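Local coordinates for protein HcgC (Methanococcus maripaludis S2, PDB 5O4J) that is a SAM-dependent C-methyltransferase that probably methylates a pyridinol precursor in the biosynthesis of the iron-guanylylpyridinol (FeGP) cofactor of [Fe]-hydrogenase, at residues S8-T12 with T231-H237; D187-I192 with I245-N249; F36-F42 with K129-V133. All coordinates share one frame. Residues are numbered along the deposited sequence.

Interaction 1 of 3, residues S8-T12 with T231-H237; sequences SVKTT and TVSSIDH
Two neighbouring strands of a four-stranded antiparallel sheet meet here, 10-13 beside 230-234, with side chains alternating between the faces: Thr-11 and Ser-233 on one, Lys-10, Thr-12, Val-232 and Ser-234 on the other. The axes of 10-12 and 231-234 run at 161° and approach to 4.7 Å. Ser-8 precedes the strand; its O lies 3.8 Å from Ile-235 CD1. Val-9 (chi1 t) sets CG2 3.9 Å from Ile-235 CD1 and also touches the bound pyridinol 9KH, so the strand entrance forms part of the ligand pocket. Lys-10 opens the regular pairing opposite Ser-234 as a hydrogen-bonded pair: Lys-10 N to Ser-234 O is 2.6 Å, Ser-234 N to Lys-10 O 3.0 Å. Its side chain (m, t, t, m) reaches past Ser-234 to residues 235-237, placing CE over the face of the His-237 ring in a CH-pi contact, 3.8 Å from the centroid. Thr-11 faces Ser-233 in a non-hydrogen-bonded pair, CA to CA 4.8 Å; water 1 joins Thr-11 OG1 (2.9 Å) to Ser-233 OG (2.7 Å), and Tyr-207 of the second subunit also hydrogen-bonds Thr-11 OG1. Thr-12 and Val-232 form the next hydrogen-bonded pair, with Thr-12 N to Val-232 O 2.9 Å and Val-232 N to Thr-12 O 2.8 Å. Water 2 links Thr-12 OG1 (2.6 Å), Val-232 O (3.0 Å) and Ser-234 OG (2.8 Å).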
loop_
_atom_site.group_PDB
_atom_site.type_symbol
_atom_site.label_atom_id
_atom_site.label_comp_id
_atom_site.label_asym_id
_atom_site.label_seq_id
_atom_site.Cartn_x
_atom_site.Cartn_y
_atom_site.Cartn_z
ATOM N N SER A 8 14.637 -1.362 27.110
ATOM C CA SER A 8 13.201 -1.334 26.865
ATOM C C SER A 8 12.842 -1.671 25.429
ATOM O O SER A 8 11.661 -1.883 25.145
ATOM C CB SER A 8 12.616 0.038 27.195
ATOM O OG SER A 8 12.679 0.285 28.585
ATOM N N VAL A 9 13.812 -1.695 24.518
ATOM C CA VAL A 9 13.537 -1.936 23.110
ATOM C C VAL A 9 14.410 -3.082 22.624
ATOM O O VAL A 9 15.582 -3.196 23.005
ATOM C CB VAL A 9 13.765 -0.660 22.276
ATOM C CG1 VAL A 9 13.407 -0.915 20.826
ATOM C CG2 VAL A 9 12.920 0.472 22.824
ATOM N N LYS A 10 13.834 -3.928 21.777
ATOM C CA LYS A 10 14.518 -5.091 21.243
ATOM C C LYS A 10 14.953 -4.815 19.814
ATOM O O LYS A 10 14.255 -4.135 19.063
ATOM C CB LYS A 10 13.607 -6.322 21.245
ATOM C CG LYS A 10 13.043 -6.688 22.612
ATOM C CD LYS A 10 11.981 -7.777 22.491
ATOM C CE LYS A 10 11.300 -8.030 23.825
ATOM N NZ LYS A 10 12.250 -8.493 24.864
ATOM N N THR A 11 16.101 -5.371 19.440
ATOM C CA THR A 11 16.570 -5.365 18.061
ATOM C C THR A 11 16.627 -6.802 17.578
ATOM O O THR A 11 17.329 -7.628 18.166
ATOM C CB THR A 11 17.944 -4.714 17.935
ATOM O OG1 THR A 11 17.866 -3.360 18.385
ATOM C CG2 THR A 11 18.423 -4.764 16.475
ATOM N N THR A 12 15.917 -7.086 16.495
ATOM C CA THR A 12 15.801 -8.436 15.962
ATOM C C THR A 12 16.293 -8.433 14.521
ATOM O O THR A 12 15.761 -7.703 13.685
ATOM C CB THR A 12 14.353 -8.917 16.034
ATOM O OG1 THR A 12 13.878 -8.776 17.380
ATOM C CG2 THR A 12 14.252 -10.388 15.603
ATOM N N THR A 231 16.153 -5.995 9.696
ATOM C CA THR A 231 16.394 -5.717 11.105
ATOM C C THR A 231 15.222 -4.908 11.649
ATOM O O THR A 231 14.780 -3.944 11.017
ATOM C CB THR A 231 17.714 -4.966 11.281
ATOM O OG1 THR A 231 18.776 -5.777 10.770
ATOM C CG2 THR A 231 17.977 -4.642 12.747
ATOM N N VAL A 232 14.696 -5.322 12.800
ATOM C CA VAL A 232 13.493 -4.723 13.358
ATOM C C VAL A 232 13.792 -4.164 14.740
ATOM O O VAL A 232 14.515 -4.785 15.528
ATOM C CB VAL A 232 12.337 -5.741 13.440
ATOM C CG1 VAL A 232 11.048 -5.006 13.767
ATOM C CG2 VAL A 232 12.212 -6.524 12.149
ATOM N N SER A 233 13.194 -3.015 15.038
ATOM C CA SER A 233 13.194 -2.413 16.369
ATOM C C SER A 233 11.776 -2.511 16.927
ATOM O O SER A 233 10.822 -2.049 16.288
ATOM C CB SER A 233 13.664 -0.959 16.303
ATOM O OG SER A 233 13.669 -0.348 17.585
ATOM N N SER A 234 11.624 -3.139 18.096
ATOM C CA SER A 234 10.297 -3.369 18.653
ATOM C C SER A 234 10.357 -3.456 20.177
ATOM O O SER A 234 11.404 -3.732 20.770
ATOM C CB SER A 234 9.677 -4.653 18.088
ATOM O OG SER A 234 10.394 -5.798 18.514
ATOM N N ILE A 235 9.196 -3.260 20.807
ATOM C CA ILE A 235 9.115 -3.436 22.253
ATOM C C ILE A 235 9.030 -4.910 22.602
ATOM O O ILE A 235 9.649 -5.366 23.568
ATOM C CB ILE A 235 7.908 -2.679 22.833
ATOM C CG1 ILE A 235 7.877 -1.222 22.367
ATOM C CG2 ILE A 235 7.905 -2.776 24.370
ATOM C CD1 ILE A 235 9.101 -0.416 22.725
ATOM N N ASP A 236 8.247 -5.665 21.838
ATOM C CA ASP A 236 7.953 -7.062 22.112
ATOM C C ASP A 236 8.617 -7.966 21.085
ATOM O O ASP A 236 9.112 -7.524 20.043
ATOM C CB ASP A 236 6.440 -7.291 22.137
ATOM C CG ASP A 236 5.751 -6.495 23.227
ATOM O OD1 ASP A 236 6.379 -6.264 24.283
ATOM O OD2 ASP A 236 4.587 -6.100 23.031
ATOM N N HIS A 237 8.605 -9.260 21.384
ATOM C CA HIS A 237 9.208 -10.229 20.485
ATOM C C HIS A 237 8.450 -10.268 19.166
ATOM O O HIS A 237 7.219 -10.362 19.143
ATOM C CB HIS A 237 9.225 -11.615 21.129
ATOM C CG HIS A 237 10.119 -11.702 22.324
ATOM N ND1 HIS A 237 11.473 -11.940 22.228
ATOM C CD2 HIS A 237 9.847 -11.605 23.648
ATOM C CE1 HIS A 237 12.001 -11.962 23.439
ATOM N NE2 HIS A 237 11.035 -11.765 24.318
HETATM O O HOH W 1 16.067 -1.114 18.511
HETATM O O HOH W 2 12.961 -6.392 17.488
#

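Interaction 2 of 3, residues D187-I192 with I245-N249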
loop_
_atom_site.group_PDB
_atom_site.type_symbol
_atom_site.label_atom_id
_atom_site.label_comp_id
_atom_site.label_asym_id
_atom_site.label_seq_id
_atom_site.Cartn_x
_atom_site.Cartn_y
_atom_site.Cartn_z
ATOM N N ASP A 187 8.143 -5.575 0.447
ATOM C CA ASP A 187 6.791 -5.945 0.840
ATOM C C ASP A 187 6.790 -6.556 2.242
ATOM O O ASP A 187 5.879 -6.309 3.035
ATOM C CB ASP A 187 6.184 -6.917 -0.179
ATOM C CG ASP A 187 5.640 -6.210 -1.419
ATOM O OD1 ASP A 187 5.526 -4.972 -1.398
ATOM O OD2 ASP A 187 5.308 -6.897 -2.411
ATOM N N SER A 188 7.822 -7.332 2.571
ATOM C CA SER A 188 7.920 -7.898 3.911
ATOM C C SER A 188 8.042 -6.803 4.960
ATOM O O SER A 188 7.365 -6.849 5.988
ATOM C CB SER A 188 9.106 -8.858 3.994
ATOM O OG SER A 188 8.929 -9.973 3.146
ATOM N N CYS A 189 8.893 -5.805 4.709
ATOM C CA CYS A 189 9.079 -4.711 5.658
ATOM C C CYS A 189 7.774 -3.993 5.948
ATOM O O CYS A 189 7.500 -3.625 7.094
ATOM C CB CYS A 189 10.097 -3.715 5.114
ATOM S SG CYS A 189 11.763 -4.273 5.270
ATOM N N ARG A 190 6.968 -3.757 4.921
ATOM C CA ARG A 190 5.754 -2.986 5.125
ATOM C C ARG A 190 4.777 -3.743 6.011
ATOM O O ARG A 190 4.136 -3.140 6.881
ATOM C CB ARG A 190 5.153 -2.614 3.768
ATOM C CG ARG A 190 6.085 -1.647 3.016
ATOM C CD ARG A 190 5.470 -0.993 1.793
ATOM N NE ARG A 190 6.285 -1.225 0.599
ATOM C CZ ARG A 190 6.016 -2.125 -0.347
ATOM N NH1 ARG A 190 4.935 -2.892 -0.267
ATOM N NH2 ARG A 190 6.831 -2.254 -1.387
ATOM N N GLU A 191 4.711 -5.073 5.864
ATOM C CA GLU A 191 3.846 -5.871 6.731
ATOM C C GLU A 191 4.431 -6.020 8.132
ATOM O O GLU A 191 3.693 -5.971 9.124
ATOM C CB GLU A 191 3.610 -7.256 6.119
ATOM C CG GLU A 191 2.602 -8.066 6.904
ATOM C CD GLU A 191 2.287 -9.430 6.300
ATOM O OE1 GLU A 191 2.671 -9.712 5.140
ATOM O OE2 GLU A 191 1.633 -10.215 7.010
ATOM N N ILE A 192 5.748 -6.225 8.234
ATOM C CA ILE A 192 6.395 -6.355 9.538
ATOM C C ILE A 192 6.199 -5.090 10.359
ATOM O O ILE A 192 5.986 -5.147 11.578
ATOM C CB ILE A 192 7.885 -6.692 9.350
ATOM C CG1 ILE A 192 8.033 -8.138 8.883
ATOM C CG2 ILE A 192 8.697 -6.432 10.623
ATOM C CD1 ILE A 192 9.331 -8.425 8.164
ATOM N N ILE A 245 6.661 -13.811 7.703
ATOM C CA ILE A 245 6.310 -12.850 6.664
ATOM C C ILE A 245 7.296 -12.923 5.505
ATOM O O ILE A 245 6.903 -12.874 4.335
ATOM C CB ILE A 245 6.232 -11.435 7.263
ATOM C CG1 ILE A 245 4.987 -11.332 8.143
ATOM C CG2 ILE A 245 6.215 -10.373 6.173
ATOM C CD1 ILE A 245 5.016 -10.182 9.099
ATOM N N LEU A 246 8.592 -12.997 5.811
ATOM C CA LEU A 246 9.593 -13.134 4.759
ATOM C C LEU A 246 9.364 -14.410 3.972
ATOM O O LEU A 246 9.377 -14.401 2.741
ATOM C CB LEU A 246 10.997 -13.143 5.359
ATOM C CG LEU A 246 11.602 -11.768 5.577
ATOM C CD1 LEU A 246 12.800 -11.895 6.518
ATOM C CD2 LEU A 246 11.992 -11.154 4.237
ATOM N N SER A 247 9.167 -15.531 4.681
ATOM C CA SER A 247 8.974 -16.808 4.002
ATOM C C SER A 247 7.741 -16.781 3.110
ATOM O O SER A 247 7.771 -17.301 1.990
ATOM C CB SER A 247 8.869 -17.937 5.026
ATOM O OG SER A 247 10.133 -18.175 5.619
ATOM N N LYS A 248 6.644 -16.190 3.594
ATOM C CA LYS A 248 5.434 -16.089 2.777
ATOM C C LYS A 248 5.697 -15.303 1.504
ATOM O O LYS A 248 5.257 -15.694 0.414
ATOM C CB LYS A 248 4.315 -15.440 3.590
ATOM C CG LYS A 248 3.057 -15.076 2.803
ATOM C CD LYS A 248 2.030 -14.401 3.708
ATOM C CE LYS A 248 2.454 -12.993 4.134
ATOM N NZ LYS A 248 1.470 -12.398 5.082
ATOM N N ASN A 249 6.431 -14.199 1.609
ATOM C CA ASN A 249 6.691 -13.407 0.414
ATOM C C ASN A 249 7.635 -14.121 -0.543
ATOM O O ASN A 249 7.475 -14.010 -1.763
ATOM C CB ASN A 249 7.220 -12.036 0.808
ATOM C CG ASN A 249 6.103 -11.067 1.056
ATOM O OD1 ASN A 249 5.322 -10.788 0.150
ATOM N ND2 ASN A 249 6.001 -10.562 2.271
HETATM O O HOH W 3 3.943 -8.728 3.044
#
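The packing of helices 177-193 and 239-251 combines an apolar contact with a polar edge, a compact case of two helices crossing on a sheet. The segments 187-192 and 245-249 run at 142°, nearer antiparallel than perpendicular, with axes 9.3 Å apart. Ser-188 and Leu-246 bring the backbones closest, CA to CA 5.6 Å, an approach consistent with the small serine side chain. The apolar part is centred on Ile-245, whose CD1 meets Ile-192 CG1 at 3.7 Å and whose CG2 lies 3.9 Å from Ser-188 CB. Ile-230 of strand 230-234 touches Ser-188, Ile-192 and Leu-246, so both helices share a partner on the antiparallel sheet.

Charge pairing marks the margin: Lys-248 NZ lies 2.9 Å from both OE1 and OE2 of Glu-191, a salt bridge between the helices. Among the neutral polar contacts, Asn-249 ND2 gives a weak hydrogen bond to Ser-188 OG at 3.1 Å, while that hydroxyl also bonds to Ile-184 O one helical turn earlier. A bound water completes the polar side: water 3 donates to Asp-187 O at 3.1 Å and to Glu-191 OE1 at 2.6 Å, and accepts from Asn-249 ND2 at 2.9 Å.

Interaction 3 of 3, residues F36-F42 with K129-V133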
loop_
_atom_site.group_PDB
_atom_site.type_symbol
_atom_site.label_atom_id
_atom_site.label_comp_id
_atom_site.label_asym_id
_atom_site.label_seq_id
_atom_site.Cartn_x
_atom_site.Cartn_y
_atom_site.Cartn_z
ATOM N N PHE A 36 10.815 -27.917 -17.943
ATOM C CA PHE A 36 10.634 -27.698 -19.371
ATOM C C PHE A 36 11.450 -28.687 -20.197
ATOM O O PHE A 36 10.986 -29.165 -21.241
ATOM C CB PHE A 36 11.021 -26.263 -19.705
ATOM C CG PHE A 36 10.821 -25.899 -21.146
ATOM C CD1 PHE A 36 9.550 -25.732 -21.662
ATOM C CD2 PHE A 36 11.906 -25.702 -21.975
ATOM C CE1 PHE A 36 9.364 -25.379 -23.001
ATOM C CE2 PHE A 36 11.726 -25.345 -23.304
ATOM C CZ PHE A 36 10.450 -25.190 -23.813
ATOM N N LEU A 37 12.662 -29.020 -19.740
ATOM C CA LEU A 37 13.563 -29.870 -20.514
ATOM C C LEU A 37 13.185 -31.348 -20.469
ATOM O O LEU A 37 13.707 -32.129 -21.271
ATOM C CB LEU A 37 15.005 -29.670 -20.041
ATOM C CG LEU A 37 15.598 -28.287 -20.337
ATOM C CD1 LEU A 37 17.018 -28.179 -19.828
ATOM C CD2 LEU A 37 15.557 -27.979 -21.830
ATOM N N GLU A 38 12.319 -31.754 -19.553
ATOM C CA GLU A 38 11.731 -33.097 -19.576
ATOM C C GLU A 38 12.788 -34.198 -19.602
ATOM O O GLU A 38 12.596 -35.261 -20.205
ATOM C CB GLU A 38 10.791 -33.229 -20.771
ATOM C CG GLU A 38 9.628 -32.256 -20.713
ATOM C CD GLU A 38 8.766 -32.280 -21.965
ATOM O OE1 GLU A 38 7.687 -31.655 -21.946
ATOM O OE2 GLU A 38 9.185 -32.882 -22.977
ATOM N N GLY A 39 13.895 -33.969 -18.896
ATOM C CA GLY A 39 14.929 -34.979 -18.778
ATOM C C GLY A 39 15.763 -35.192 -20.016
ATOM O O GLY A 39 16.557 -36.137 -20.053
ATOM N N GLU A 40 15.609 -34.350 -21.035
ATOM C CA GLU A 40 16.426 -34.478 -22.233
ATOM C C GLU A 40 17.897 -34.244 -21.901
ATOM O O GLU A 40 18.245 -33.375 -21.096
ATOM C CB GLU A 40 15.958 -33.495 -23.311
ATOM C CG GLU A 40 16.694 -33.658 -24.643
ATOM C CD GLU A 40 16.051 -32.904 -25.799
ATOM O OE1 GLU A 40 14.988 -32.282 -25.612
ATOM O OE2 GLU A 40 16.612 -32.951 -26.914
ATOM N N GLU A 41 18.759 -35.044 -22.513
ATOM C CA GLU A 41 20.195 -34.935 -22.333
ATOM C C GLU A 41 20.803 -34.207 -23.523
ATOM O O GLU A 41 20.336 -34.336 -24.659
ATOM C CB GLU A 41 20.812 -36.325 -22.164
ATOM C CG GLU A 41 20.448 -36.971 -20.833
ATOM C CD GLU A 41 20.905 -38.412 -20.720
ATOM O OE1 GLU A 41 21.501 -38.935 -21.680
ATOM O OE2 GLU A 41 20.671 -39.021 -19.658
ATOM N N PHE A 42 21.851 -33.435 -23.247
ATOM C CA PHE A 42 22.454 -32.557 -24.235
ATOM C C PHE A 42 23.966 -32.716 -24.200
ATOM O O PHE A 42 24.554 -32.981 -23.149
ATOM C CB PHE A 42 22.087 -31.084 -23.974
ATOM C CG PHE A 42 20.609 -30.808 -24.023
ATOM C CD1 PHE A 42 19.986 -30.473 -25.219
ATOM C CD2 PHE A 42 19.842 -30.896 -22.880
ATOM C CE1 PHE A 42 18.620 -30.228 -25.261
ATOM C CE2 PHE A 42 18.478 -30.652 -22.916
ATOM C CZ PHE A 42 17.868 -30.311 -24.099
ATOM N N LYS A 129 18.874 -27.873 -30.330
ATOM C CA LYS A 129 17.619 -28.594 -30.166
ATOM C C LYS A 129 16.617 -27.753 -29.392
ATOM O O LYS A 129 15.433 -27.707 -29.740
ATOM C CB LYS A 129 17.886 -29.909 -29.438
ATOM C CG LYS A 129 18.695 -30.897 -30.250
ATOM C CD LYS A 129 19.047 -32.117 -29.424
ATOM C CE LYS A 129 19.912 -33.085 -30.213
ATOM N NZ LYS A 129 20.545 -34.099 -29.328
ATOM N N VAL A 130 17.085 -27.057 -28.360
ATOM C CA VAL A 130 16.232 -26.301 -27.452
ATOM C C VAL A 130 16.836 -24.919 -27.247
ATOM O O VAL A 130 18.048 -24.787 -27.042
ATOM C CB VAL A 130 16.062 -27.027 -26.106
ATOM C CG1 VAL A 130 15.284 -26.176 -25.106
ATOM C CG2 VAL A 130 15.366 -28.364 -26.333
ATOM N N LEU A 131 15.992 -23.896 -27.335
ATOM C CA LEU A 131 16.344 -22.524 -27.005
ATOM C C LEU A 131 15.402 -22.042 -25.914
ATOM O O LEU A 131 14.184 -22.158 -26.056
ATOM C CB LEU A 131 16.229 -21.617 -28.233
ATOM C CG LEU A 131 16.342 -20.113 -27.964
ATOM C CD1 LEU A 131 17.743 -19.772 -27.506
ATOM C CD2 LEU A 131 15.965 -19.317 -29.203
ATOM N N ILE A 132 15.963 -21.510 -24.827
ATOM C CA ILE A 132 15.194 -20.855 -23.773
ATOM C C ILE A 132 15.701 -19.430 -23.644
ATOM O O ILE A 132 16.910 -19.218 -23.515
ATOM C CB ILE A 132 15.329 -21.579 -22.423
ATOM C CG1 ILE A 132 14.813 -23.011 -22.540
ATOM C CG2 ILE A 132 14.587 -20.814 -21.329
ATOM C CD1 ILE A 132 15.136 -23.871 -21.350
ATOM N N VAL A 133 14.785 -18.464 -23.671
ATOM C CA VAL A 133 15.098 -17.055 -23.462
ATOM C C VAL A 133 14.351 -16.594 -22.221
ATOM O O VAL A 133 13.140 -16.809 -22.106
ATOM C CB VAL A 133 14.712 -16.189 -24.676
ATOM C CG1 VAL A 133 14.964 -14.691 -24.408
ATOM C CG2 VAL A 133 15.465 -16.634 -25.911
#
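Helix 18-37 ends against the parallel part of a Rossmann-like sheet, and the chain returns through a short turn and loop to strand 42-48. Glu-38 leaves the helix with positive phi, and a type I' beta turn from Leu-37 to Glu-40 is closed by Glu-40 N to Leu-37 O at 2.9 Å; Gly-39, also at positive phi, suits this backbone. Segment 129-133 enters strand 130-134, separated from strand 42-48 in the sheet by strand 108-111, so the two segments meet through side chains. Val-130 and Ile-132, two residues apart on the strand, both point toward the helix end. Leu-37 CD2 touches Val-130 CG1 at 3.7 Å and Ile-132 CD1 at 4.2 Å, while Phe-36 CD2 lies 3.8 Å from Ile-132 CD1. Lys-159 meets the Phe-36 ring in a cation-pi contact. At the margin, Glu-40 OE2 lies 3.6 Å from the aliphatic Lys-129 CD. The edge of the Phe-42 ring closes the apolar cluster, with CZ 3.9 Å from Val-130 CG2.

From the N terminus, the chain passes through 8-12, whose partner 231-237 arrives only after 218 intervening residues; interaction 1 thus closes a long loop and completes an inner pairing of the antiparallel sheet. Within that loop, interaction 3 closes a shorter one, of 86 intervening residues, packing the end of helix 18-37 and the start of strand 42-48 against strand 130-134 of the Rossmann-like sheet. Interaction 2 opens later, at 187-192, and ends at 245-249, beyond the close of interaction 1, so these two cross. They also touch: Val-232 CG2 packs 3.8 Å from Ile-192 CG2, joining sheet to helix pair. Interaction 3 stands apart, its centre about 49 Å from that of interaction 1.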